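Local atomic coordinates of transcriptional regulator (PDB entry 4YV9), a protein that probably acts in quorum sensing as a DNA-binding receptor for SHP pheromone peptides, and is bound here by the cyclic peptide inhibitor cyclosporin A. Residues 5-10 against 35-39; 93-97 against 109-113; 137-141 against 169-173; 157-161 against 198-203; 208-212 against 227-231. All blocks are in the same frame, centred on the assembly; numbering follows the deposited sequence.

Contact 1 of 5, residues 5-10 against 35-39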
# COMPACT_ATOMS: atom_id res chain seq x y z
N LEU B 5 11.30 -6.43 -22.23
CA LEU B 5 10.22 -7.00 -21.40
C LEU B 5 10.12 -8.51 -21.55
O LEU B 5 9.75 -9.19 -20.61
CB LEU B 5 8.86 -6.38 -21.75
CG LEU B 5 8.52 -4.98 -21.23
CD1 LEU B 5 9.30 -3.92 -21.99
CD2 LEU B 5 7.02 -4.72 -21.31
N GLY B 6 10.44 -9.02 -22.74
CA GLY B 6 10.33 -10.45 -22.99
C GLY B 6 11.28 -11.19 -22.08
O GLY B 6 10.99 -12.27 -21.57
N LYS B 7 12.44 -10.59 -21.89
CA LYS B 7 13.42 -11.10 -20.95
C LYS B 7 12.85 -11.28 -19.54
O LYS B 7 13.09 -12.29 -18.88
CB LYS B 7 14.60 -10.14 -20.88
CG LYS B 7 15.63 -10.53 -19.87
CD LYS B 7 16.30 -11.85 -20.19
CE LYS B 7 17.69 -11.92 -19.51
NZ LYS B 7 17.64 -11.80 -18.01
N THR B 8 12.11 -10.29 -19.09
CA THR B 8 11.54 -10.34 -17.75
C THR B 8 10.43 -11.38 -17.68
O THR B 8 10.35 -12.15 -16.73
CB THR B 8 11.03 -8.97 -17.33
OG1 THR B 8 12.11 -8.03 -17.39
CG2 THR B 8 10.48 -9.04 -15.91
N LEU B 9 9.57 -11.43 -18.70
CA LEU B 9 8.57 -12.49 -18.77
C LEU B 9 9.20 -13.88 -18.68
O LEU B 9 8.76 -14.74 -17.91
CB LEU B 9 7.76 -12.40 -20.07
CG LEU B 9 6.77 -13.56 -20.20
CD1 LEU B 9 5.75 -13.50 -19.07
CD2 LEU B 9 6.07 -13.58 -21.56
N ARG B 10 10.23 -14.10 -19.48
CA ARG B 10 10.95 -15.37 -19.48
C ARG B 10 11.44 -15.72 -18.08
O ARG B 10 11.27 -16.85 -17.63
CB ARG B 10 12.14 -15.31 -20.44
CG ARG B 10 13.05 -16.52 -20.41
CD ARG B 10 14.21 -16.33 -21.40
NE ARG B 10 15.39 -17.11 -21.04
CZ ARG B 10 16.52 -17.15 -21.76
NH1 ARG B 10 16.62 -16.43 -22.87
NH2 ARG B 10 17.54 -17.89 -21.36
N ARG B 35 9.27 -15.99 -29.36
CA ARG B 35 9.86 -14.89 -30.12
C ARG B 35 9.79 -13.61 -29.28
O ARG B 35 10.72 -12.81 -29.30
CB ARG B 35 9.18 -14.72 -31.48
CG ARG B 35 9.64 -15.78 -32.49
CD ARG B 35 9.16 -15.54 -33.92
NE ARG B 35 9.60 -14.26 -34.48
CZ ARG B 35 10.63 -14.09 -35.31
NH1 ARG B 35 11.37 -15.11 -35.72
NH2 ARG B 35 10.92 -12.87 -35.75
N PHE B 36 8.72 -13.45 -28.51
CA PHE B 36 8.63 -12.32 -27.58
C PHE B 36 9.69 -12.37 -26.48
O PHE B 36 10.34 -11.36 -26.19
CB PHE B 36 7.24 -12.24 -26.95
CG PHE B 36 7.15 -11.21 -25.86
CD1 PHE B 36 7.51 -9.89 -26.11
CD2 PHE B 36 6.73 -11.56 -24.59
CE1 PHE B 36 7.44 -8.93 -25.10
CE2 PHE B 36 6.66 -10.61 -23.57
CZ PHE B 36 7.01 -9.30 -23.83
N GLU B 37 9.85 -13.53 -25.84
CA GLU B 37 10.84 -13.63 -24.76
C GLU B 37 12.24 -13.35 -25.26
O GLU B 37 13.07 -12.80 -24.54
CB GLU B 37 10.79 -15.01 -24.12
CG GLU B 37 9.51 -15.24 -23.35
CD GLU B 37 9.54 -16.54 -22.56
OE1 GLU B 37 10.42 -17.38 -22.84
OE2 GLU B 37 8.66 -16.71 -21.69
N ARG B 38 12.50 -13.73 -26.51
CA ARG B 38 13.82 -13.52 -27.11
C ARG B 38 14.00 -12.11 -27.70
O ARG B 38 15.10 -11.75 -28.11
CB ARG B 38 14.07 -14.58 -28.19
CG ARG B 38 14.25 -15.98 -27.63
CD ARG B 38 14.95 -16.88 -28.63
NE ARG B 38 14.12 -17.13 -29.80
CZ ARG B 38 13.15 -18.04 -29.83
NH1 ARG B 38 12.91 -18.77 -28.75
NH2 ARG B 38 12.43 -18.22 -30.93
N GLY B 39 12.93 -11.33 -27.73
CA GLY B 39 12.99 -9.98 -28.26
C GLY B 39 13.00 -9.89 -29.78
O GLY B 39 13.32 -8.84 -30.34
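In the helix-turn-helix domain, the first turn of helix 6-15 lies against the last turn of helix 30-37, and the three residues most buried by the meeting are E37, F36 and R10, with G6 close behind. The backbones meet at G6, whose CA is 3.7 Å from E37 CA. A side chain could not fit there: an ideal CB on G6 would stand 1.8 Å from F36 O. In its absence the two backbones exchange CA-H...O contacts, G6 CA to F36 O at 3.3 Å and E37 CA to G6 O at 3.5 Å. The F36 ring takes G6 CA over one face in a CH-pi contact, 3.7 Å from CA to ring centroid, while L9 CD2 meets the ring edge at F36 CE2, 3.6 Å away. L9 (on L51 and L52) and F36 (on L48) also pack against helix 45-54, so the L9-F36 side of the seam joins the apolar packing of helices 6-15, 30-37 and 45-54. E37 runs its carboxylate along helix 6-15 and forms a salt bridge with R13, one turn beyond R10. The R10 side chain starts toward E37 and then leads off, so its share of the contact is aliphatic and backbone. A Schellman motif follows E37, with G39 at positive phi and G39 N bonded to F36 O at 3.0 Å.

Contact 2 of 5, residues 93-97 against 109-113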
# COMPACT_ATOMS: atom_id res chain seq x y z
N LEU B 93 16.87 25.01 -6.74
CA LEU B 93 16.73 26.23 -7.53
C LEU B 93 16.81 26.00 -9.04
O LEU B 93 16.04 26.57 -9.79
CB LEU B 93 17.78 27.25 -7.09
CG LEU B 93 17.37 28.00 -5.83
CD1 LEU B 93 18.44 29.01 -5.35
CD2 LEU B 93 16.05 28.69 -6.08
N LYS B 94 17.75 25.18 -9.50
CA LYS B 94 17.78 24.91 -10.93
C LYS B 94 17.01 23.65 -11.32
O LYS B 94 16.73 23.43 -12.50
CB LYS B 94 19.22 24.85 -11.43
CG LYS B 94 19.67 26.21 -11.96
CD LYS B 94 20.44 26.99 -10.93
CE LYS B 94 21.56 27.77 -11.61
NZ LYS B 94 22.42 28.47 -10.64
N LEU B 95 16.63 22.87 -10.32
CA LEU B 95 15.61 21.85 -10.54
C LEU B 95 14.36 22.58 -11.00
O LEU B 95 13.66 22.15 -11.91
CB LEU B 95 15.33 21.03 -9.28
CG LEU B 95 14.27 19.93 -9.40
CD1 LEU B 95 14.72 18.90 -10.42
CD2 LEU B 95 14.01 19.26 -8.07
N LEU B 96 14.12 23.72 -10.36
CA LEU B 96 13.02 24.61 -10.69
C LEU B 96 13.16 25.24 -12.08
O LEU B 96 12.17 25.46 -12.77
CB LEU B 96 12.91 25.70 -9.61
CG LEU B 96 11.79 26.72 -9.74
CD1 LEU B 96 10.43 26.02 -9.77
CD2 LEU B 96 11.87 27.74 -8.61
N GLU B 97 14.38 25.56 -12.51
CA GLU B 97 14.55 26.07 -13.87
C GLU B 97 14.36 24.94 -14.87
O GLU B 97 13.81 25.14 -15.96
CB GLU B 97 15.93 26.73 -14.08
CG GLU B 97 16.08 27.33 -15.49
CD GLU B 97 17.40 28.07 -15.73
OE1 GLU B 97 18.25 28.14 -14.82
OE2 GLU B 97 17.57 28.59 -16.86
N ILE B 109 7.23 22.69 -7.04
CA ILE B 109 8.64 22.83 -6.65
C ILE B 109 8.86 24.12 -5.85
O ILE B 109 9.59 24.13 -4.86
CB ILE B 109 9.57 22.82 -7.87
CG1 ILE B 109 9.50 21.47 -8.57
CG2 ILE B 109 11.02 23.06 -7.45
CD1 ILE B 109 10.18 21.44 -9.91
N LYS B 110 8.20 25.19 -6.28
CA LYS B 110 8.25 26.47 -5.57
C LYS B 110 7.65 26.35 -4.17
O LYS B 110 8.18 26.91 -3.21
CB LYS B 110 7.53 27.57 -6.36
CG LYS B 110 8.14 27.88 -7.72
CD LYS B 110 7.46 29.08 -8.37
CE LYS B 110 7.91 29.25 -9.81
NZ LYS B 110 7.30 30.48 -10.42
N ALA B 111 6.54 25.62 -4.07
CA ALA B 111 5.88 25.42 -2.78
C ALA B 111 6.81 24.69 -1.81
O ALA B 111 6.93 25.06 -0.65
CB ALA B 111 4.58 24.62 -2.95
N ILE B 112 7.47 23.65 -2.31
CA ILE B 112 8.36 22.86 -1.47
C ILE B 112 9.59 23.66 -1.11
O ILE B 112 10.01 23.69 0.05
CB ILE B 112 8.79 21.55 -2.18
CG1 ILE B 112 7.62 20.60 -2.29
CG2 ILE B 112 9.95 20.89 -1.43
CD1 ILE B 112 7.77 19.59 -3.40
N LEU B 113 10.15 24.31 -2.11
CA LEU B 113 11.35 25.13 -1.93
C LEU B 113 11.14 26.26 -0.94
O LEU B 113 12.08 26.68 -0.26
CB LEU B 113 11.81 25.69 -3.28
CG LEU B 113 12.93 26.73 -3.28
CD1 LEU B 113 14.18 26.16 -2.67
CD2 LEU B 113 13.19 27.19 -4.70
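L96 reaches across from helix 89-98 and lies over I109 and the aliphatic part of K110: its CD1 is 3.8 Å from I109 CG2 and 3.6 Å from K110 CG. The same side chain touches the next turn of helix 103-113, with CD2 4.2 Å from L113 CD2. One turn back, L93 swings its end round to bring CD2 within 3.5 Å of L113 CD2, although its CA-to-CB bond points away. L95 adds a looser contact, CG to I109 CD1 at 4.4 Å. No hydrogen bond crosses, so apolar packing does the joining, including the aliphatic part of K110. The two short helical segments run antiparallel at 170°, with axes 10.2 Å apart, as expected of the paired helices in a TPR-like repeat. K110 sends its amino group on to a salt bridge with E126, and I112 touches the bound cyclic peptide. Helix 72-85 packs beside the pair, receiving L95 and I112 on V80 and I109 on L76.

Contact 3 of 5, residues 137-141 against 169-173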
# COMPACT_ATOMS: atom_id res chain seq x y z
N VAL B 137 -10.70 17.94 -12.31
CA VAL B 137 -10.46 16.50 -12.40
C VAL B 137 -11.66 15.67 -11.87
O VAL B 137 -12.30 16.06 -10.90
CB VAL B 137 -9.17 16.14 -11.63
CG1 VAL B 137 -9.08 14.66 -11.38
CG2 VAL B 137 -7.92 16.63 -12.40
N GLU B 138 -11.99 14.54 -12.52
CA GLU B 138 -13.14 13.72 -12.11
C GLU B 138 -12.77 12.63 -11.09
O GLU B 138 -13.59 12.26 -10.23
CB GLU B 138 -13.80 13.08 -13.33
CG GLU B 138 -14.38 14.06 -14.33
CD GLU B 138 -15.57 14.85 -13.78
OE1 GLU B 138 -16.26 14.37 -12.85
OE2 GLU B 138 -15.82 15.95 -14.31
N GLN B 139 -11.56 12.10 -11.23
CA GLN B 139 -10.94 11.18 -10.28
C GLN B 139 -9.52 11.56 -9.93
O GLN B 139 -8.66 11.72 -10.79
CB GLN B 139 -11.04 9.76 -10.83
CG GLN B 139 -9.78 8.91 -11.04
CD GLN B 139 -10.16 7.45 -11.19
OE1 GLN B 139 -11.33 7.18 -11.51
NE2 GLN B 139 -9.18 6.51 -11.11
N TRP B 140 -9.31 11.71 -8.64
CA TRP B 140 -8.04 12.11 -8.09
C TRP B 140 -7.12 10.91 -8.06
O TRP B 140 -7.47 9.85 -7.54
CB TRP B 140 -8.24 12.69 -6.70
CG TRP B 140 -8.81 14.06 -6.68
CD1 TRP B 140 -9.96 14.49 -7.26
CD2 TRP B 140 -8.26 15.20 -6.00
NE1 TRP B 140 -10.15 15.82 -7.00
CE2 TRP B 140 -9.12 16.28 -6.22
CE3 TRP B 140 -7.10 15.39 -5.24
CZ2 TRP B 140 -8.87 17.55 -5.70
CZ3 TRP B 140 -6.86 16.65 -4.71
CH2 TRP B 140 -7.74 17.72 -4.95
N GLY B 141 -5.94 11.06 -8.64
CA GLY B 141 -4.95 10.00 -8.62
C GLY B 141 -3.79 10.47 -7.77
O GLY B 141 -3.86 11.52 -7.14
N THR B 169 -13.96 12.23 -1.92
CA THR B 169 -15.12 11.62 -2.55
C THR B 169 -14.83 11.12 -3.97
O THR B 169 -15.66 10.43 -4.58
CB THR B 169 -16.33 12.59 -2.57
OG1 THR B 169 -15.98 13.78 -3.29
CG2 THR B 169 -16.73 12.97 -1.15
N SER B 170 -13.64 11.42 -4.48
CA SER B 170 -13.31 11.10 -5.86
C SER B 170 -11.95 10.45 -6.08
O SER B 170 -11.40 10.55 -7.17
CB SER B 170 -13.38 12.38 -6.70
OG SER B 170 -14.52 13.15 -6.37
N PHE B 171 -11.38 9.81 -5.07
CA PHE B 171 -10.09 9.17 -5.29
C PHE B 171 -10.32 7.71 -5.61
O PHE B 171 -11.36 7.15 -5.25
CB PHE B 171 -9.17 9.31 -4.08
CG PHE B 171 -9.54 8.41 -2.94
CD1 PHE B 171 -10.51 8.80 -2.03
CD2 PHE B 171 -8.93 7.18 -2.78
CE1 PHE B 171 -10.87 7.96 -0.98
CE2 PHE B 171 -9.27 6.35 -1.74
CZ PHE B 171 -10.25 6.73 -0.84
N ALA B 172 -9.36 7.08 -6.28
CA ALA B 172 -9.53 5.68 -6.64
C ALA B 172 -8.54 4.80 -5.89
O ALA B 172 -7.35 5.12 -5.81
CB ALA B 172 -9.37 5.50 -8.14
N TYR B 173 -9.04 3.69 -5.35
CA TYR B 173 -8.16 2.65 -4.81
C TYR B 173 -8.73 1.27 -5.08
O TYR B 173 -9.88 1.13 -5.50
CB TYR B 173 -7.93 2.84 -3.31
CG TYR B 173 -9.08 2.45 -2.41
CD1 TYR B 173 -10.17 3.29 -2.23
CD2 TYR B 173 -9.06 1.26 -1.69
CE1 TYR B 173 -11.22 2.95 -1.38
CE2 TYR B 173 -10.11 0.90 -0.85
CZ TYR B 173 -11.18 1.75 -0.70
OH TYR B 173 -12.22 1.42 0.14
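Two loops of the TPR-like C-terminal domain meet here at the subunit interface, one joining helices 124-136 and 142-151, the other following helix 157-169. E138 O rests 3.5 Å from S170 CB, and the E138 backbone is also hydrogen-bonded to the second subunit, where E138 packs on Q17 and Q139 on T65. Q139 CA makes a CA-H...O contact with S170 O at 3.2 Å, and its side chain extends along the other loop until NE2 is 3.1 Å from A172 CB. W140 carries the main link. Its N donates to S170 O at 2.8 Å, its O receives a CA-H...O contact from F171 CA at 3.5 Å, and W140 and F171 form a single beta bridge. The W140 indole packs on M167 of helix 157-169 and L148 of helix 142-151. G141 occupies the N-cap position of helix 142-151. The S170 hydroxyl goes to E166 O in the last turn of helix 157-169, so the loops are tied through their backbones: one hydrogen bond and CA-H...O contacts.

Contact 4 of 5, residues 157-161 against 198-203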
# COMPACT_ATOMS: atom_id res chain seq x y z
N TYR B 157 -7.82 28.75 2.97
CA TYR B 157 -8.42 27.65 3.73
C TYR B 157 -9.71 27.12 3.12
O TYR B 157 -9.93 25.91 3.07
CB TYR B 157 -8.70 28.06 5.18
CG TYR B 157 -9.63 27.06 5.85
CD1 TYR B 157 -9.15 25.82 6.26
CD2 TYR B 157 -10.98 27.33 6.00
CE1 TYR B 157 -9.99 24.89 6.84
CE2 TYR B 157 -11.83 26.40 6.58
CZ TYR B 157 -11.33 25.18 6.99
OH TYR B 157 -12.17 24.25 7.56
N ASN B 158 -10.59 28.02 2.67
CA ASN B 158 -11.87 27.56 2.17
C ASN B 158 -11.75 26.80 0.86
O ASN B 158 -12.52 25.88 0.62
CB ASN B 158 -12.84 28.73 2.00
CG ASN B 158 -13.87 28.78 3.12
OD1 ASN B 158 -14.79 27.96 3.17
ND2 ASN B 158 -13.72 29.74 4.02
N THR B 159 -10.78 27.17 0.03
CA THR B 159 -10.56 26.44 -1.21
C THR B 159 -9.92 25.10 -0.88
O THR B 159 -10.25 24.07 -1.48
CB THR B 159 -9.66 27.23 -2.19
OG1 THR B 159 -10.33 28.43 -2.58
CG2 THR B 159 -9.35 26.39 -3.44
N LEU B 160 -9.02 25.11 0.09
CA LEU B 160 -8.38 23.89 0.56
C LEU B 160 -9.42 22.91 1.08
O LEU B 160 -9.39 21.72 0.75
CB LEU B 160 -7.35 24.19 1.66
CG LEU B 160 -6.60 23.01 2.27
CD1 LEU B 160 -5.83 22.25 1.22
CD2 LEU B 160 -5.64 23.51 3.35
N PHE B 161 -10.35 23.41 1.88
CA PHE B 161 -11.41 22.56 2.42
C PHE B 161 -12.27 21.96 1.32
O PHE B 161 -12.61 20.78 1.35
CB PHE B 161 -12.29 23.33 3.40
CG PHE B 161 -13.49 22.55 3.87
CD1 PHE B 161 -13.33 21.47 4.73
CD2 PHE B 161 -14.76 22.89 3.44
CE1 PHE B 161 -14.43 20.74 5.15
CE2 PHE B 161 -15.86 22.17 3.87
CZ PHE B 161 -15.70 21.09 4.72
N TYR B 198 -8.50 27.01 13.16
CA TYR B 198 -9.29 28.16 12.76
C TYR B 198 -10.70 28.13 13.34
O TYR B 198 -11.52 28.99 13.03
CB TYR B 198 -9.36 28.24 11.23
CG TYR B 198 -8.12 28.78 10.55
CD1 TYR B 198 -7.24 29.61 11.22
CD2 TYR B 198 -7.85 28.46 9.22
CE1 TYR B 198 -6.11 30.11 10.59
CE2 TYR B 198 -6.73 28.96 8.58
CZ TYR B 198 -5.86 29.78 9.27
OH TYR B 198 -4.74 30.28 8.65
N SER B 199 -10.97 27.13 14.18
CA SER B 199 -12.25 26.99 14.87
C SER B 199 -13.44 26.81 13.92
O SER B 199 -14.56 27.22 14.23
CB SER B 199 -12.50 28.20 15.79
OG SER B 199 -11.46 28.35 16.74
N TYR B 200 -13.19 26.20 12.76
CA TYR B 200 -14.26 25.81 11.85
C TYR B 200 -14.79 24.44 12.27
O TYR B 200 -14.42 23.42 11.68
CB TYR B 200 -13.76 25.75 10.40
CG TYR B 200 -13.53 27.11 9.78
CD1 TYR B 200 -14.56 27.80 9.16
CD2 TYR B 200 -12.27 27.69 9.79
CE1 TYR B 200 -14.35 29.05 8.59
CE2 TYR B 200 -12.05 28.93 9.22
CZ TYR B 200 -13.09 29.61 8.62
OH TYR B 200 -12.86 30.84 8.06
N PHE B 201 -15.66 24.41 13.27
CA PHE B 201 -16.08 23.13 13.85
C PHE B 201 -17.10 22.39 12.97
O PHE B 201 -17.27 21.17 13.10
CB PHE B 201 -16.62 23.37 15.25
CG PHE B 201 -15.60 23.95 16.18
CD1 PHE B 201 -14.41 23.28 16.43
CD2 PHE B 201 -15.79 25.20 16.75
CE1 PHE B 201 -13.45 23.82 17.27
CE2 PHE B 201 -14.84 25.74 17.59
CZ PHE B 201 -13.66 25.05 17.85
N ASP B 202 -17.76 23.13 12.09
CA ASP B 202 -18.57 22.56 11.03
C ASP B 202 -17.71 21.66 10.15
O ASP B 202 -18.02 20.48 9.91
CB ASP B 202 -19.18 23.68 10.18
CG ASP B 202 -18.17 24.78 9.88
OD1 ASP B 202 -17.21 24.95 10.67
OD2 ASP B 202 -18.32 25.47 8.84
N HIS B 203 -16.62 22.24 9.66
CA HIS B 203 -15.70 21.54 8.80
C HIS B 203 -15.02 20.41 9.54
O HIS B 203 -14.85 19.32 9.00
CB HIS B 203 -14.67 22.52 8.24
CG HIS B 203 -15.26 23.55 7.33
ND1 HIS B 203 -14.49 24.48 6.66
CD2 HIS B 203 -16.54 23.79 6.97
CE1 HIS B 203 -15.28 25.25 5.93
NE2 HIS B 203 -16.53 24.85 6.10
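An aromatic cluster joins the start of helix 157-169 to the turn before helix 201-215 and that helix's first turn, within the TPR-like C-terminal domain. Five rings take part: Y157, F161, Y198, Y200 and H203. H203 and Y157 are the most buried by the contact, and they are linked by a very short hydrogen bond, Y157 OH to H203 ND1 at 2.5 Å. The H203 ring also stacks face to face on F161, centroids 3.6 Å apart and planes 2° from parallel, with H203 CE1 3.5 Å from F161 CD2. Since F161 follows Y157 by one helical turn, the imidazole can meet the tyrosine hydroxyl with its edge and the phenyl ring with its face. From the turn of the same segment, Y200 forms an offset stack with Y157 (centroids 4.5 Å apart, planes at 24°), while Y198 presents its edge to the face of Y157 in an offset edge-to-face pair with centroids 5.9 Å apart. In the turn, a Schellman motif at S199 follows the preceding helix, and Y200, at the N-cap of the next, centres an inverse gamma turn. Y157 OH has a second partner in S195 of helix 179-197. The chemistry combines stacked and edge-to-face rings with one short hydrogen bond in which either Y157 OH or H203 ND1 could donate, and that bond holds the imidazole edge while its face lies flat on F161.

Contact 5 of 5, residues 208-212 against 227-231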
# COMPACT_ATOMS: atom_id res chain seq x y z
N ILE B 208 -14.00 14.60 10.54
CA ILE B 208 -13.93 13.54 11.53
C ILE B 208 -14.75 12.33 11.09
O ILE B 208 -14.29 11.19 11.14
CB ILE B 208 -14.42 14.06 12.90
CG1 ILE B 208 -13.34 14.94 13.54
CG2 ILE B 208 -14.81 12.92 13.82
CD1 ILE B 208 -13.90 15.92 14.57
N GLU B 209 -15.97 12.60 10.63
CA GLU B 209 -16.83 11.54 10.11
C GLU B 209 -16.19 10.84 8.89
O GLU B 209 -16.17 9.61 8.82
CB GLU B 209 -18.21 12.11 9.75
CG GLU B 209 -19.18 11.10 9.18
CD GLU B 209 -19.10 11.01 7.67
OE1 GLU B 209 -18.50 11.91 7.04
OE2 GLU B 209 -19.63 10.03 7.11
N LYS B 210 -15.67 11.62 7.94
CA LYS B 210 -14.97 11.06 6.78
C LYS B 210 -13.75 10.24 7.17
O LYS B 210 -13.53 9.15 6.66
CB LYS B 210 -14.53 12.16 5.81
CG LYS B 210 -15.65 13.04 5.28
CD LYS B 210 -16.70 12.24 4.52
CE LYS B 210 -16.16 11.60 3.26
NZ LYS B 210 -17.27 10.85 2.55
N ILE B 211 -12.93 10.77 8.08
CA ILE B 211 -11.72 10.07 8.50
C ILE B 211 -12.08 8.75 9.18
O ILE B 211 -11.45 7.73 8.94
CB ILE B 211 -10.85 10.94 9.42
CG1 ILE B 211 -10.19 12.07 8.61
CG2 ILE B 211 -9.75 10.11 10.07
CD1 ILE B 211 -9.74 13.29 9.47
N GLU B 212 -13.11 8.77 10.02
CA GLU B 212 -13.54 7.54 10.68
C GLU B 212 -13.95 6.51 9.64
O GLU B 212 -13.65 5.32 9.80
CB GLU B 212 -14.70 7.81 11.64
CG GLU B 212 -14.30 8.59 12.86
CD GLU B 212 -15.49 9.01 13.71
OE1 GLU B 212 -16.63 8.97 13.21
OE2 GLU B 212 -15.27 9.38 14.88
N PHE B 227 -4.82 10.68 14.41
CA PHE B 227 -6.24 11.01 14.55
C PHE B 227 -6.70 10.96 16.01
O PHE B 227 -7.55 11.75 16.42
CB PHE B 227 -7.08 10.07 13.69
CG PHE B 227 -8.55 10.42 13.64
CD1 PHE B 227 -8.97 11.69 13.29
CD2 PHE B 227 -9.50 9.47 13.94
CE1 PHE B 227 -10.32 12.01 13.25
CE2 PHE B 227 -10.85 9.78 13.90
CZ PHE B 227 -11.25 11.06 13.55
N LEU B 228 -6.15 10.03 16.80
CA LEU B 228 -6.45 10.02 18.23
C LEU B 228 -6.07 11.37 18.85
O LEU B 228 -6.80 11.93 19.65
CB LEU B 228 -5.69 8.89 18.94
CG LEU B 228 -5.84 8.78 20.45
CD1 LEU B 228 -7.29 8.58 20.83
CD2 LEU B 228 -5.00 7.61 20.93
N TYR B 229 -4.92 11.89 18.42
CA TYR B 229 -4.42 13.13 19.00
C TYR B 229 -5.27 14.32 18.55
O TYR B 229 -5.71 15.11 19.35
CB TYR B 229 -2.96 13.37 18.62
CG TYR B 229 -2.38 14.59 19.30
CD1 TYR B 229 -2.56 15.86 18.76
CD2 TYR B 229 -1.66 14.47 20.48
CE1 TYR B 229 -2.04 16.98 19.37
CE2 TYR B 229 -1.13 15.59 21.09
CZ TYR B 229 -1.33 16.84 20.53
OH TYR B 229 -0.81 17.95 21.15
N VAL B 230 -5.51 14.39 17.24
CA VAL B 230 -6.12 15.54 16.61
C VAL B 230 -7.59 15.67 17.00
O VAL B 230 -8.09 16.76 17.28
CB VAL B 230 -5.99 15.44 15.07
CG1 VAL B 230 -6.85 16.48 14.37
CG2 VAL B 230 -4.51 15.57 14.66
N HIS B 231 -8.27 14.53 17.02
CA HIS B 231 -9.66 14.49 17.44
C HIS B 231 -9.77 14.86 18.93
O HIS B 231 -10.68 15.57 19.33
CB HIS B 231 -10.24 13.10 17.17
CG HIS B 231 -11.72 13.01 17.39
ND1 HIS B 231 -12.36 11.81 17.63
CD2 HIS B 231 -12.68 13.96 17.41
CE1 HIS B 231 -13.66 12.03 17.79
NE2 HIS B 231 -13.87 13.33 17.66
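F227 opens the second segment and has the largest area buried by the contact, setting its ring against I208, I211 and E212 of helix 201-215. I211 CG2 lies squarely over one face, 3.6 Å from the centroid and 7° off the normal, a clear CH-pi contact. I208 CG2 approaches F227 CZ at 4.0 Å, and the methylene E212 CG sits 3.8 Å from F227 CE2. The following three residues turn to other neighbours: L228 packs on L257 of the second subunit, Y229 meets Y266 and H269 edge-to-face, and V230 faces helix 179-197. One full turn after F227, H231 comes back to the interface. I208 CG2 lies over its ring, 4.2 Å from the imidazole centroid in a second CH-pi contact, and I208 CD1 is 3.7 Å from H231 CD2. No hydrogen bond links the segments. The short helical segments run antiparallel at 165°, their axes 12.1 Å apart, a wide spacing bridged by F227 and H231. I211 also touches I189 of helix 179-197, a third helix behind the pair. Such antiparallel neighbours, layered on the preceding helix, are typical of TPR-like repeats.

Contact 1 stands apart in the DNA-binding domain, its centre about 35 Å from that of contact 3 and about 54 Å from that of contact 4. The other four lie in the C-terminal repeat domain. Contacts 4 and 5 are neighbours sharing helix 201-215, with centres about 15 Å and nearest atoms about 5 Å apart. Contacts 3 and 4 interleave along the chain, and their nearest atoms are about 7 Å apart; contact 3 also touches contact 5, T169 CG2 to K210 NZ at 4.3 Å. Contact 2 lies about 27 Å from contact 3, centre to centre, and its I112 packs on the bound cyclic peptide. Contacts 1, 3 and 5 reach the second subunit.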